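Local coordinates for protein endonuclease 8-like L720 (Acanthamoeba polyphaga mimivirus, PDB 4MB7) that is an endonuclease VIII-like protein that combines a beta-sheet-rich N-terminal part, a helix-two-turn-helix domain and a C-terminal zinc finger, at residues I194-K199 with T265-V270; L184-L189 with R240-S245; V180-Q185 with R261-T266; V1-I6 with K217-L222; Q152-N157 with D173-P178. All blocks are in the same frame, centred on the assembly; numbering follows the deposited sequence. Where two conformers were deposited one is given.

Contact 1 (I194-K199 with T265-V270); sequences ILPLKK and TTWCPV. With ZN (zinc ion), chain B.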
# COMPACT_ATOMS: atom_id res chain seq x y z
N ILE A 194 -6.82 19.09 12.06
CA ILE A 194 -7.64 18.17 12.85
C ILE A 194 -6.78 17.40 13.85
O ILE A 194 -5.76 16.83 13.48
CB ILE A 194 -8.39 17.17 11.94
CG1 ILE A 194 -9.32 17.92 10.98
CG2 ILE A 194 -9.17 16.17 12.78
CD1 ILE A 194 -10.11 17.01 10.07
N LEU A 195 -7.21 17.39 15.11
CA LEU A 195 -6.50 16.66 16.15
C LEU A 195 -6.64 15.16 15.92
O LEU A 195 -7.75 14.66 15.76
CB LEU A 195 -7.04 17.04 17.53
CG LEU A 195 -6.21 16.59 18.74
CD1 LEU A 195 -4.89 17.34 18.79
CD2 LEU A 195 -6.99 16.80 20.03
N PRO A 196 -5.51 14.43 15.91
CA PRO A 196 -5.51 12.98 15.68
C PRO A 196 -6.35 12.22 16.71
O PRO A 196 -6.85 11.14 16.41
CB PRO A 196 -4.04 12.61 15.82
CG PRO A 196 -3.30 13.85 15.47
CD PRO A 196 -4.14 14.97 16.01
N LEU A 197 -6.49 12.79 17.90
CA LEU A 197 -7.22 12.14 18.98
C LEU A 197 -8.73 12.36 18.88
O LEU A 197 -9.50 11.79 19.65
CB LEU A 197 -6.71 12.63 20.34
CG LEU A 197 -5.23 12.37 20.61
CD1 LEU A 197 -4.77 13.10 21.87
CD2 LEU A 197 -4.97 10.88 20.74
N LYS A 198 -9.15 13.20 17.94
CA LYS A 198 -10.56 13.49 17.76
C LYS A 198 -11.30 12.27 17.23
O LYS A 198 -10.80 11.56 16.35
CB LYS A 198 -10.74 14.68 16.80
CG LYS A 198 -12.15 15.24 16.75
CD LYS A 198 -12.20 16.51 15.92
CE LYS A 198 -13.57 17.17 16.00
NZ LYS A 198 -13.62 18.44 15.23
N LYS A 199 -12.49 12.02 17.76
CA LYS A 199 -13.29 10.88 17.33
C LYS A 199 -13.93 11.12 15.96
O LYS A 199 -14.23 12.26 15.60
CB LYS A 199 -14.36 10.53 18.36
CG LYS A 199 -13.81 9.90 19.63
CD LYS A 199 -14.94 9.44 20.55
N THR A 265 2.56 9.28 16.08
CA THR A 265 2.03 10.42 15.33
C THR A 265 2.53 11.75 15.89
O THR A 265 2.49 11.98 17.10
CB THR A 265 0.49 10.42 15.36
OG1 THR A 265 -0.01 9.16 14.89
CG2 THR A 265 -0.07 11.54 14.49
N THR A 266 3.00 12.62 15.00
CA THR A 266 3.38 13.97 15.38
C THR A 266 2.26 14.94 15.00
O THR A 266 1.80 14.95 13.86
CB THR A 266 4.67 14.42 14.68
OG1 THR A 266 5.76 13.60 15.12
CG2 THR A 266 4.98 15.87 15.00
N TRP A 267 1.83 15.75 15.96
CA TRP A 267 0.80 16.74 15.70
C TRP A 267 1.05 18.03 16.47
O TRP A 267 1.71 18.02 17.51
CB TRP A 267 -0.60 16.20 16.04
CG TRP A 267 -0.90 16.13 17.51
CD1 TRP A 267 -1.41 17.13 18.29
CD2 TRP A 267 -0.73 14.99 18.37
NE1 TRP A 267 -1.56 16.69 19.58
CE2 TRP A 267 -1.15 15.38 19.65
CE3 TRP A 267 -0.26 13.69 18.17
CZ2 TRP A 267 -1.12 14.51 20.74
CZ3 TRP A 267 -0.23 12.83 19.26
CH2 TRP A 267 -0.65 13.24 20.52
N CYS A 268 0.53 19.14 15.95
CA CYS A 268 0.63 20.42 16.63
C CYS A 268 -0.63 20.67 17.44
O CYS A 268 -1.72 20.76 16.89
CB CYS A 268 0.84 21.54 15.61
SG CYS A 268 0.85 23.19 16.35
N PRO A 269 -0.48 20.79 18.77
CA PRO A 269 -1.62 20.98 19.68
C PRO A 269 -2.30 22.33 19.48
O PRO A 269 -3.46 22.50 19.85
CB PRO A 269 -0.97 20.91 21.06
CG PRO A 269 0.44 21.34 20.83
CD PRO A 269 0.80 20.79 19.49
N VAL A 270 -1.57 23.27 18.89
CA VAL A 270 -2.11 24.60 18.61
C VAL A 270 -2.85 24.62 17.28
O VAL A 270 -4.04 24.94 17.23
CB VAL A 270 -1.00 25.67 18.59
CG1 VAL A 270 -1.58 27.03 18.23
CG2 VAL A 270 -0.30 25.72 19.95
ZN ZN B . 1.51 24.77 14.87
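The zinc finger at the C-terminal end of the chain turns the last residues of its second strand toward segment 194-199, part of the loop between helix 182-191 and helix 205-230. Trp267 is the hub, its CG in the crowded position between backbone N and carbonyl carbon (chi1 75°). Pro196 lies over one face of the indole: CD stands 4.2 Å from the centroid of the Trp267 five-membered ring and 28° off its normal, a CH-pi contact. Pro196 CG also rests 3.6 Å from Trp267 CB and reaches Thr265 CG2 at 4.1 Å. In this beta-hairpin finger, strand 263-267 pairs antiparallel with strand 254-258 and runs out into Cys268, whose SG binds the zinc ion at 2.3 Å together with Cys247, His251 and Cys271. Leu195 approaches obliquely, CD1 lying 3.5 Å from Trp267 NE1, while Leu197 crosses at about a right angle, CD1 4.1 Å from Trp267 CZ2. A type I turn (Lys198 N to Leu195 O, 3.0 Å) brings both leucines to the ring.

Contact 2 (L184-L189 with R240-S245); sequences LQQEAL and RIYRKS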
# COMPACT_ATOMS: atom_id res chain seq x y z
N LEU A 184 1.14 9.57 5.64
CA LEU A 184 0.01 10.22 4.98
C LEU A 184 -1.06 10.70 5.96
O LEU A 184 -1.55 11.83 5.86
CB LEU A 184 -0.63 9.28 3.95
CG LEU A 184 0.07 9.16 2.60
CD1 LEU A 184 -0.53 8.01 1.79
CD2 LEU A 184 -0.04 10.46 1.83
N GLN A 185 -1.43 9.84 6.90
CA GLN A 185 -2.50 10.15 7.84
C GLN A 185 -2.20 11.39 8.69
O GLN A 185 -3.08 12.22 8.91
CB GLN A 185 -2.86 8.94 8.70
CG GLN A 185 -1.75 8.44 9.62
CD GLN A 185 -1.82 9.06 11.01
OE1 GLN A 185 -2.79 9.74 11.34
NE2 GLN A 185 -0.80 8.81 11.82
N GLN A 186 -0.97 11.52 9.16
CA GLN A 186 -0.62 12.64 10.04
C GLN A 186 -0.33 13.93 9.26
O GLN A 186 -0.59 15.02 9.76
CB GLN A 186 0.53 12.28 10.98
CG GLN A 186 1.84 11.93 10.30
CD GLN A 186 2.83 11.29 11.26
OE1 GLN A 186 3.69 11.95 11.82
NE2 GLN A 186 2.68 9.98 11.46
N GLU A 187 0.19 13.79 8.05
CA GLU A 187 0.40 14.95 7.18
C GLU A 187 -0.95 15.55 6.77
O GLU A 187 -1.11 16.77 6.72
CB GLU A 187 1.20 14.57 5.94
CG GLU A 187 2.69 14.37 6.19
CD GLU A 187 3.40 15.68 6.49
OE1 GLU A 187 2.99 16.73 5.95
OE2 GLU A 187 4.37 15.65 7.28
N ALA A 188 -1.91 14.68 6.49
CA ALA A 188 -3.25 15.12 6.10
C ALA A 188 -3.97 15.78 7.27
O ALA A 188 -4.64 16.80 7.11
CB ALA A 188 -4.06 13.96 5.57
N LEU A 189 -3.82 15.19 8.45
CA LEU A 189 -4.46 15.71 9.65
C LEU A 189 -3.95 17.10 10.01
O LEU A 189 -4.72 17.96 10.45
CB LEU A 189 -4.30 14.75 10.82
CG LEU A 189 -5.23 13.54 10.80
CD1 LEU A 189 -4.89 12.55 11.90
CD2 LEU A 189 -6.69 13.98 10.91
N ARG A 240 5.47 18.33 6.17
CA ARG A 240 5.28 19.51 7.00
C ARG A 240 5.22 19.21 8.50
O ARG A 240 5.48 20.08 9.32
CB ARG A 240 4.02 20.27 6.56
CG ARG A 240 4.12 20.89 5.18
CD ARG A 240 2.74 21.20 4.60
NE ARG A 240 2.02 22.20 5.38
CZ ARG A 240 0.72 22.45 5.25
NH1 ARG A 240 -0.01 21.75 4.39
NH2 ARG A 240 0.15 23.39 5.99
N ILE A 241 4.86 17.97 8.85
CA ILE A 241 4.69 17.63 10.26
C ILE A 241 5.37 16.31 10.65
O ILE A 241 5.58 16.05 11.84
CB ILE A 241 3.20 17.59 10.66
CG1 ILE A 241 3.02 17.82 12.16
CG2 ILE A 241 2.56 16.27 10.22
CD1 ILE A 241 3.49 19.18 12.63
N TYR A 242 5.71 15.50 9.66
CA TYR A 242 6.29 14.18 9.94
C TYR A 242 7.67 14.29 10.59
O TYR A 242 8.61 14.81 9.98
CB TYR A 242 6.36 13.33 8.68
CG TYR A 242 6.88 11.93 8.94
CD1 TYR A 242 6.15 11.03 9.70
CD2 TYR A 242 8.10 11.51 8.42
CE1 TYR A 242 6.62 9.75 9.94
CE2 TYR A 242 8.58 10.23 8.66
CZ TYR A 242 7.83 9.36 9.42
OH TYR A 242 8.30 8.08 9.66
N ARG A 243 7.76 13.84 11.83
CA ARG A 243 9.01 13.83 12.58
C ARG A 243 9.61 15.22 12.72
O ARG A 243 10.81 15.38 12.78
CB ARG A 243 10.01 12.86 11.95
CG ARG A 243 9.68 11.42 12.30
CD ARG A 243 10.58 10.42 11.60
NE ARG A 243 10.26 9.07 12.04
CZ ARG A 243 10.93 7.99 11.67
NH1 ARG A 243 11.98 8.09 10.86
NH2 ARG A 243 10.57 6.80 12.13
N LYS A 244 8.74 16.22 12.77
CA LYS A 244 9.17 17.60 12.96
C LYS A 244 9.07 17.98 14.43
O LYS A 244 8.12 17.60 15.11
CB LYS A 244 8.32 18.54 12.11
CG LYS A 244 8.44 18.31 10.61
CD LYS A 244 9.81 18.70 10.10
CE LYS A 244 9.96 18.37 8.62
NZ LYS A 244 8.89 18.99 7.80
N SER A 245 10.06 18.73 14.91
CA SER A 245 10.04 19.23 16.28
C SER A 245 9.21 20.51 16.36
O SER A 245 8.58 20.80 17.37
CB SER A 245 11.46 19.50 16.78
OG SER A 245 12.26 18.33 16.68
O HOH W 1 6.11 11.93 13.05
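The tight part of this contact is a carboxylate gripped by three successive backbone N-H groups. Glu187, on helix 182-191, is bent at chi2 (-70°) so that its end meets the loop 240-245. Glu187 OE1 takes Arg240 N at 3.0 Å on its syn lone pair. Glu187 OE2 serves two donors: Ile241 N at 2.8 Å, coming from above the carboxylate plane, and Tyr242 N at 2.7 Å, nearly along the C-O axis. Beside this knot Ile241 CG2 packs 3.4 Å from Gln186 O. The looser side follows the type II turn from Ile241 to Lys244. Here Gln186 OE1 meets the edge of the Tyr242 ring, 3.4 Å from CD1, and one water links it to the turn, donating to Gln186 OE1 and accepting from Arg243 N; Gln186 NE2 turns back to Asn182 O. With Glu187 buried and so many N-H groups directed at it, the carboxylate is probably ionised, consistent with its holding the backbone of residues 240-242 in place just before the zinc finger.

Contact 3 (V180-Q185 with R261-T266); sequences VGNILQ and RNRMTT. With SO4 (sulfate ion), chain D.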
# COMPACT_ATOMS: atom_id res chain seq x y z
N VAL A 180 -3.19 4.08 2.43
CA VAL A 180 -2.83 5.14 3.37
C VAL A 180 -2.03 4.58 4.54
O VAL A 180 -2.45 3.60 5.18
CB VAL A 180 -4.09 5.87 3.90
CG1 VAL A 180 -3.70 6.88 4.98
CG2 VAL A 180 -4.81 6.55 2.75
N GLY A 181 -0.89 5.19 4.81
CA GLY A 181 -0.03 4.75 5.90
C GLY A 181 0.20 5.85 6.93
O GLY A 181 -0.49 6.87 6.94
N ASN A 182 1.20 5.64 7.79
CA ASN A 182 1.43 6.51 8.94
C ASN A 182 1.83 7.94 8.58
O ASN A 182 1.41 8.88 9.24
CB ASN A 182 2.47 5.89 9.87
CG ASN A 182 2.50 6.56 11.23
OD1 ASN A 182 1.46 6.90 11.79
ND2 ASN A 182 3.70 6.76 11.77
N ILE A 183 2.64 8.09 7.54
CA ILE A 183 3.07 9.42 7.11
C ILE A 183 1.90 10.21 6.52
O ILE A 183 1.70 11.38 6.87
CB ILE A 183 4.22 9.35 6.10
CG1 ILE A 183 5.46 8.73 6.75
CG2 ILE A 183 4.55 10.73 5.55
CD1 ILE A 183 6.68 8.70 5.85
N LEU A 184 1.14 9.57 5.64
CA LEU A 184 0.01 10.22 4.98
C LEU A 184 -1.06 10.70 5.96
O LEU A 184 -1.55 11.83 5.86
CB LEU A 184 -0.63 9.28 3.95
CG LEU A 184 0.07 9.16 2.60
CD1 LEU A 184 -0.53 8.01 1.79
CD2 LEU A 184 -0.04 10.46 1.83
N GLN A 185 -1.43 9.84 6.90
CA GLN A 185 -2.50 10.15 7.84
C GLN A 185 -2.20 11.39 8.69
O GLN A 185 -3.08 12.22 8.91
CB GLN A 185 -2.86 8.94 8.70
CG GLN A 185 -1.75 8.44 9.62
CD GLN A 185 -1.82 9.06 11.01
OE1 GLN A 185 -2.79 9.74 11.34
NE2 GLN A 185 -0.80 8.81 11.82
N ARG A 261 -4.02 1.06 17.13
CA ARG A 261 -3.00 0.73 16.11
C ARG A 261 -1.58 1.05 16.73
O ARG A 261 -0.56 0.56 16.24
CB ARG A 261 -3.24 1.40 14.75
CG ARG A 261 -4.49 0.91 14.04
CD ARG A 261 -4.64 1.55 12.67
NE ARG A 261 -5.86 1.10 11.99
CZ ARG A 261 -5.96 -0.03 11.30
NH1 ARG A 261 -4.91 -0.83 11.18
NH2 ARG A 261 -7.10 -0.34 10.71
N ASN A 262 -1.56 1.93 17.72
CA ASN A 262 -0.34 2.32 18.41
C ASN A 262 0.75 2.86 17.50
O ASN A 262 1.91 2.51 17.65
CB ASN A 262 0.19 1.17 19.26
CG ASN A 262 1.13 1.64 20.35
OD1 ASN A 262 0.69 2.15 21.38
ND2 ASN A 262 2.42 1.48 20.13
N ARG A 263 0.33 3.55 16.45
CA ARG A 263 1.28 4.32 15.64
C ARG A 263 1.74 5.81 15.93
O ARG A 263 1.06 6.79 16.40
CB ARG A 263 0.77 4.44 14.21
CG ARG A 263 0.20 3.16 13.63
CD ARG A 263 1.26 2.08 13.59
NE ARG A 263 2.40 2.44 12.76
CZ ARG A 263 2.42 2.33 11.44
NH1 ARG A 263 1.36 1.88 10.78
NH2 ARG A 263 3.51 2.68 10.77
N MET A 264 3.03 5.96 15.76
CA MET A 264 3.66 7.13 16.32
C MET A 264 3.24 8.32 15.47
O MET A 264 3.56 8.37 14.28
CB MET A 264 5.17 6.95 16.26
CG MET A 264 5.99 8.12 16.77
SD MET A 264 6.03 8.25 18.57
CE MET A 264 6.22 6.54 19.07
N THR A 265 2.56 9.28 16.08
CA THR A 265 2.03 10.42 15.33
C THR A 265 2.53 11.75 15.89
O THR A 265 2.49 11.98 17.10
CB THR A 265 0.49 10.42 15.36
OG1 THR A 265 -0.01 9.16 14.89
CG2 THR A 265 -0.07 11.54 14.49
N THR A 266 3.00 12.62 15.00
CA THR A 266 3.38 13.97 15.38
C THR A 266 2.26 14.94 15.00
O THR A 266 1.80 14.95 13.86
CB THR A 266 4.67 14.42 14.68
OG1 THR A 266 5.76 13.60 15.12
CG2 THR A 266 4.98 15.87 15.00
S SO4 D . 2.67 2.30 7.51
O1 SO4 D . 2.35 1.86 6.16
O2 SO4 D . 3.46 1.28 8.18
O3 SO4 D . 3.44 3.54 7.45
O4 SO4 D . 1.44 2.52 8.26
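A sulfate ion, probably from the crystallisation liquor, sits where the start of helix 182-191, in the helix-two-turn-helix domain, meets strand 263-267 of the zinc-finger hairpin. Gly181 is the N-cap, and Asn182 N donates to sulfate O3 at 3.1 Å in a nearly straight bond (166°). The guanidinium of Arg263, in the conformer described here, turns its edge to the same sulfate: NH1 holds O4 at 2.6 Å and NH2 makes a weak bond to O2. Bends at chi2 and chi3 lay one guanidinium face over Asn182 CB, 3.5 Å from Arg263 NH2. Lys49 also binds this sulfate, and the helix end would be expected to favour negative charge here. Asn182, its CG anti to the backbone N (chi1 -166°), points ND2 at Met264 O, 3.0 Å away; Met264 O lies in the Asn182 amide plane, while ND2 comes from above the Met264 carbonyl plane. Gln185 NE2 donates to Asn182 OD1 at 3.0 Å and Thr265 OG1 at 3.2 Å, and that hydroxyl donates to Arg263 O.

Contact 4 (V1-I6 with K217-L222); sequences VEAPRI and KIIDLL. With SO4 (sulfate ion), chain C.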
# COMPACT_ATOMS: atom_id res chain seq x y z
N VAL A 1 5.91 1.17 3.91
CA VAL A 1 5.60 1.50 2.52
C VAL A 1 4.12 1.80 2.34
O VAL A 1 3.26 0.99 2.70
CB VAL A 1 6.02 0.36 1.56
CG1 VAL A 1 5.59 0.67 0.14
CG2 VAL A 1 7.53 0.15 1.63
N GLU A 2 3.83 2.97 1.79
CA GLU A 2 2.46 3.43 1.60
C GLU A 2 2.31 4.04 0.21
O GLU A 2 3.29 4.18 -0.51
CB GLU A 2 2.13 4.49 2.65
CG GLU A 2 3.06 5.69 2.59
CD GLU A 2 2.60 6.86 3.44
OE1 GLU A 2 1.60 6.72 4.17
OE2 GLU A 2 3.25 7.93 3.37
N ALA A 3 1.09 4.41 -0.15
CA ALA A 3 0.84 5.08 -1.43
C ALA A 3 1.68 6.36 -1.52
O ALA A 3 1.89 7.03 -0.51
CB ALA A 3 -0.64 5.39 -1.59
N PRO A 4 2.16 6.70 -2.72
CA PRO A 4 1.97 5.98 -3.98
C PRO A 4 3.13 5.05 -4.32
O PRO A 4 3.32 4.74 -5.50
CB PRO A 4 1.91 7.11 -5.00
CG PRO A 4 2.90 8.11 -4.46
CD PRO A 4 2.84 7.99 -2.94
N ARG A 5 3.90 4.63 -3.32
CA ARG A 5 5.06 3.77 -3.56
C ARG A 5 4.66 2.40 -4.12
O ARG A 5 5.41 1.79 -4.89
CB ARG A 5 5.89 3.61 -2.28
CG ARG A 5 7.13 2.73 -2.43
CD ARG A 5 8.03 3.21 -3.56
NE ARG A 5 8.35 4.63 -3.46
CZ ARG A 5 9.26 5.25 -4.21
NH1 ARG A 5 9.96 4.56 -5.10
NH2 ARG A 5 9.48 6.54 -4.05
N ILE A 6 3.48 1.92 -3.74
CA ILE A 6 2.98 0.64 -4.26
C ILE A 6 2.71 0.75 -5.76
O ILE A 6 3.11 -0.12 -6.53
CB ILE A 6 1.72 0.17 -3.51
CG1 ILE A 6 2.04 -0.16 -2.06
CG2 ILE A 6 1.13 -1.05 -4.19
CD1 ILE A 6 1.72 0.95 -1.10
N LYS A 217 -4.09 14.96 -2.42
CA LYS A 217 -3.14 16.00 -2.79
C LYS A 217 -1.70 15.62 -2.44
O LYS A 217 -0.80 15.76 -3.26
CB LYS A 217 -3.51 17.33 -2.12
CG LYS A 217 -2.66 18.51 -2.56
CD LYS A 217 -1.69 18.94 -1.47
CE LYS A 217 -2.43 19.32 -0.20
NZ LYS A 217 -1.51 19.82 0.85
N ILE A 218 -1.51 15.12 -1.22
CA ILE A 218 -0.20 14.69 -0.75
C ILE A 218 0.31 13.49 -1.55
O ILE A 218 1.50 13.40 -1.86
CB ILE A 218 -0.23 14.37 0.76
CG1 ILE A 218 -0.68 15.61 1.54
CG2 ILE A 218 1.13 13.90 1.24
CD1 ILE A 218 -0.95 15.34 3.01
N ILE A 219 -0.59 12.57 -1.87
CA ILE A 219 -0.24 11.43 -2.72
C ILE A 219 0.21 11.90 -4.10
O ILE A 219 1.19 11.39 -4.65
CB ILE A 219 -1.41 10.44 -2.85
CG1 ILE A 219 -1.66 9.73 -1.51
CG2 ILE A 219 -1.14 9.41 -3.94
CD1 ILE A 219 -2.92 8.89 -1.49
N ASP A 220 -0.50 12.89 -4.64
CA ASP A 220 -0.13 13.50 -5.91
C ASP A 220 1.26 14.13 -5.85
O ASP A 220 2.05 14.00 -6.78
CB ASP A 220 -1.15 14.56 -6.33
CG ASP A 220 -2.48 13.97 -6.75
OD1 ASP A 220 -2.53 12.77 -7.10
OD2 ASP A 220 -3.48 14.72 -6.74
N LEU A 221 1.53 14.83 -4.75
CA LEU A 221 2.82 15.48 -4.55
C LEU A 221 3.95 14.46 -4.46
O LEU A 221 5.01 14.65 -5.04
CB LEU A 221 2.80 16.35 -3.29
CG LEU A 221 1.97 17.64 -3.36
CD1 LEU A 221 1.95 18.33 -2.00
CD2 LEU A 221 2.53 18.58 -4.42
N LEU A 222 3.71 13.38 -3.71
CA LEU A 222 4.69 12.31 -3.58
C LEU A 222 4.95 11.65 -4.93
O LEU A 222 6.09 11.31 -5.25
CB LEU A 222 4.22 11.27 -2.57
CG LEU A 222 4.33 11.66 -1.10
CD1 LEU A 222 3.52 10.72 -0.23
CD2 LEU A 222 5.79 11.66 -0.66
S SO4 C . 13.01 6.70 -6.51
O1 SO4 C . 13.47 7.61 -7.58
O2 SO4 C . 14.20 6.15 -5.83
O3 SO4 C . 12.20 7.47 -5.55
O4 SO4 C . 12.23 5.60 -7.10
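The guanidinium of Arg5 meets a sulfate ion edge-on, as a fork: NH1 reaches O4 and NH2 reaches O3, each bond 3.2 Å long and close to straight. Its chain is bent at chi2 and chi3, so the group swings clear of the apolar contact below; Arg229 and Lys12 bind the same sulfate. The other flat element is the cis peptide between Ala3 and Pro4, which presents the proline ring to helix 205-230. Pro4 settles between two residues one helical turn apart. Pro4 CD touches Leu222 CB at 3.6 Å, Pro4 CG sits 3.7 Å from Ile219 O, and Pro4 CB faces Ile219 CG2 at 4.0 Å. Ala3 adds one methyl, CB 4.2 Å from Ile219 CD1. Arg5 N bonds to Glu2 O at 2.9 Å, drawing the backbone round as Pro4, at the N-cap, starts helix 5-13. The arrangement joins the extreme N-terminus to helix 205-230 of the helix-two-turn-helix domain, as in the Fpg/Nei fold, where the first residues pack beside that domain.

Contact 5 (Q152-N157 with D173-P178); sequences QSHLKN and DQEYFP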
# COMPACT_ATOMS: atom_id res chain seq x y z
N GLN A 152 -16.87 7.57 -2.05
CA GLN A 152 -17.60 8.44 -1.13
C GLN A 152 -18.74 7.70 -0.44
O GLN A 152 -18.94 7.85 0.76
CB GLN A 152 -18.13 9.68 -1.86
CG GLN A 152 -17.04 10.66 -2.28
CD GLN A 152 -16.33 11.29 -1.10
OE1 GLN A 152 -16.87 11.33 0.01
NE2 GLN A 152 -15.12 11.77 -1.33
N SER A 153 -19.48 6.90 -1.21
CA SER A 153 -20.57 6.11 -0.66
C SER A 153 -20.03 5.10 0.34
O SER A 153 -20.60 4.90 1.42
CB SER A 153 -21.31 5.38 -1.78
OG SER A 153 -21.76 6.29 -2.77
N HIS A 154 -18.93 4.45 -0.02
CA HIS A 154 -18.29 3.46 0.83
C HIS A 154 -17.80 4.09 2.12
O HIS A 154 -17.96 3.53 3.21
CB HIS A 154 -17.13 2.80 0.08
CG HIS A 154 -16.50 1.66 0.82
ND1 HIS A 154 -15.16 1.63 1.13
CD2 HIS A 154 -17.03 0.51 1.29
CE1 HIS A 154 -14.89 0.50 1.77
NE2 HIS A 154 -16.00 -0.19 1.88
N LEU A 155 -17.20 5.27 2.00
CA LEU A 155 -16.66 5.99 3.15
C LEU A 155 -17.75 6.38 4.15
O LEU A 155 -17.54 6.34 5.36
CB LEU A 155 -15.91 7.24 2.69
CG LEU A 155 -15.32 8.11 3.80
CD1 LEU A 155 -14.33 7.32 4.63
CD2 LEU A 155 -14.67 9.36 3.23
N LYS A 156 -18.93 6.75 3.63
CA LYS A 156 -20.04 7.14 4.49
C LYS A 156 -20.51 6.00 5.38
O LYS A 156 -20.92 6.21 6.52
CB LYS A 156 -21.20 7.69 3.66
CG LYS A 156 -20.88 9.00 2.95
CD LYS A 156 -22.08 9.52 2.18
CE LYS A 156 -21.68 10.67 1.26
NZ LYS A 156 -20.99 11.76 1.99
N ASN A 157 -20.44 4.77 4.86
CA ASN A 157 -20.77 3.60 5.66
C ASN A 157 -19.76 3.38 6.78
O ASN A 157 -20.13 3.06 7.91
CB ASN A 157 -20.88 2.35 4.79
CG ASN A 157 -22.14 2.33 3.95
OD1 ASN A 157 -23.15 2.92 4.32
ND2 ASN A 157 -22.08 1.65 2.81
N ASP A 173 -7.40 2.48 8.45
CA ASP A 173 -8.24 1.33 8.13
C ASP A 173 -8.09 0.99 6.65
O ASP A 173 -8.45 1.79 5.79
CB ASP A 173 -9.70 1.62 8.47
CG ASP A 173 -10.57 0.38 8.49
OD1 ASP A 173 -11.31 0.18 9.48
OD2 ASP A 173 -10.53 -0.40 7.51
N GLN A 174 -7.57 -0.20 6.36
CA GLN A 174 -7.25 -0.58 4.99
C GLN A 174 -8.45 -1.04 4.18
O GLN A 174 -8.34 -1.31 2.99
CB GLN A 174 -6.15 -1.66 4.97
CG GLN A 174 -4.82 -1.15 5.49
CD GLN A 174 -4.34 0.07 4.74
OE1 GLN A 174 -4.13 0.03 3.52
NE2 GLN A 174 -4.16 1.18 5.45
N GLU A 175 -9.61 -1.11 4.83
CA GLU A 175 -10.84 -1.40 4.11
C GLU A 175 -11.38 -0.13 3.47
O GLU A 175 -11.97 -0.17 2.38
CB GLU A 175 -11.89 -2.01 5.05
CG GLU A 175 -13.23 -2.28 4.39
CD GLU A 175 -14.19 -3.00 5.31
OE1 GLU A 175 -13.77 -3.44 6.40
OE2 GLU A 175 -15.38 -3.13 4.93
N TYR A 176 -11.17 1.00 4.14
CA TYR A 176 -11.73 2.28 3.69
C TYR A 176 -10.70 3.23 3.08
O TYR A 176 -11.03 4.03 2.21
CB TYR A 176 -12.49 2.95 4.84
CG TYR A 176 -13.68 2.15 5.28
CD1 TYR A 176 -14.88 2.20 4.58
CD2 TYR A 176 -13.62 1.32 6.40
CE1 TYR A 176 -15.97 1.46 4.97
CE2 TYR A 176 -14.71 0.57 6.80
CZ TYR A 176 -15.89 0.65 6.08
OH TYR A 176 -16.98 -0.09 6.47
N PHE A 177 -9.46 3.13 3.54
CA PHE A 177 -8.37 3.91 2.97
C PHE A 177 -7.19 3.02 2.57
O PHE A 177 -6.09 3.19 3.10
CB PHE A 177 -7.90 4.98 3.96
CG PHE A 177 -8.94 6.01 4.29
CD1 PHE A 177 -9.80 5.82 5.36
CD2 PHE A 177 -9.05 7.17 3.54
CE1 PHE A 177 -10.77 6.77 5.67
CE2 PHE A 177 -10.01 8.12 3.84
CZ PHE A 177 -10.87 7.92 4.91
N PRO A 178 -7.41 2.09 1.64
CA PRO A 178 -6.33 1.18 1.26
C PRO A 178 -5.16 1.94 0.62
O PRO A 178 -5.35 2.65 -0.36
CB PRO A 178 -6.98 0.25 0.23
CG PRO A 178 -8.11 1.04 -0.33
CD PRO A 178 -8.62 1.89 0.80
O HOH W 2 -13.92 4.32 1.21
O HOH W 3 -15.40 -3.01 2.10
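This is an aromatic contact inside the helix-two-turn-helix domain, where helix 148-161 lies against the loop between helices 167-171 and 182-191. His154, its CG anti to the backbone N (chi1 -174°), forms an offset stack on Tyr176: the ring centroids are 4.5 Å apart and the planes 25° from parallel. The overlap is at the rims, with Tyr176 CD1 over the imidazole and 3.3 Å from His154 CE1. Glu175 O meets the imidazole at its edge, 3.1 Å from His154 CE1. Two waters bridge the ring nitrogens to the loop, which would limit the ring's rotation: one links His154 ND1 to Tyr176 O, the other NE2 to Glu175 OE2. Glu175 OE2, 4.3 Å from His154 NE2, may favour a protonated histidine. The loop is shaped by an Asx turn, Asp173 OD2 taking Glu175 N at 2.9 Å on its anti lone pair, and by Asp173 O, which accepts from both Tyr176 N and Phe177 N, the latter at 2.8 Å. On the buried side Leu155 CD1 presses obliquely on Phe177 CZ at 3.5 Å. Phe177 also meets Phe170 edge-to-face and touches Leu215 of helix 205-230, while His154 also stacks with Tyr139.

Helix 182-191 ties most of these contacts together: contacts 2 and 3 both use it and lie about 8 Å apart between centres. Contact 1 shares strand 263-267 with contact 3, and their centres are about 11 Å apart. The zinc ion belongs to contact 1; the Ile241 side chain of contact 2 is about 6 Å from it, and the side chain of Thr265, shared by contacts 1 and 3, about 13 Å. Contact 4 is joined to the same helix by Glu2 OE1, which accepts from Leu184 N at 3.2 Å. Contact 5 lies about 21 Å from contacts 1 and 2 and about 17 Å from contact 3 between centres, but Gln174 NE2 reaches Val180 O at 3.0 Å, just before the helix of contact 3.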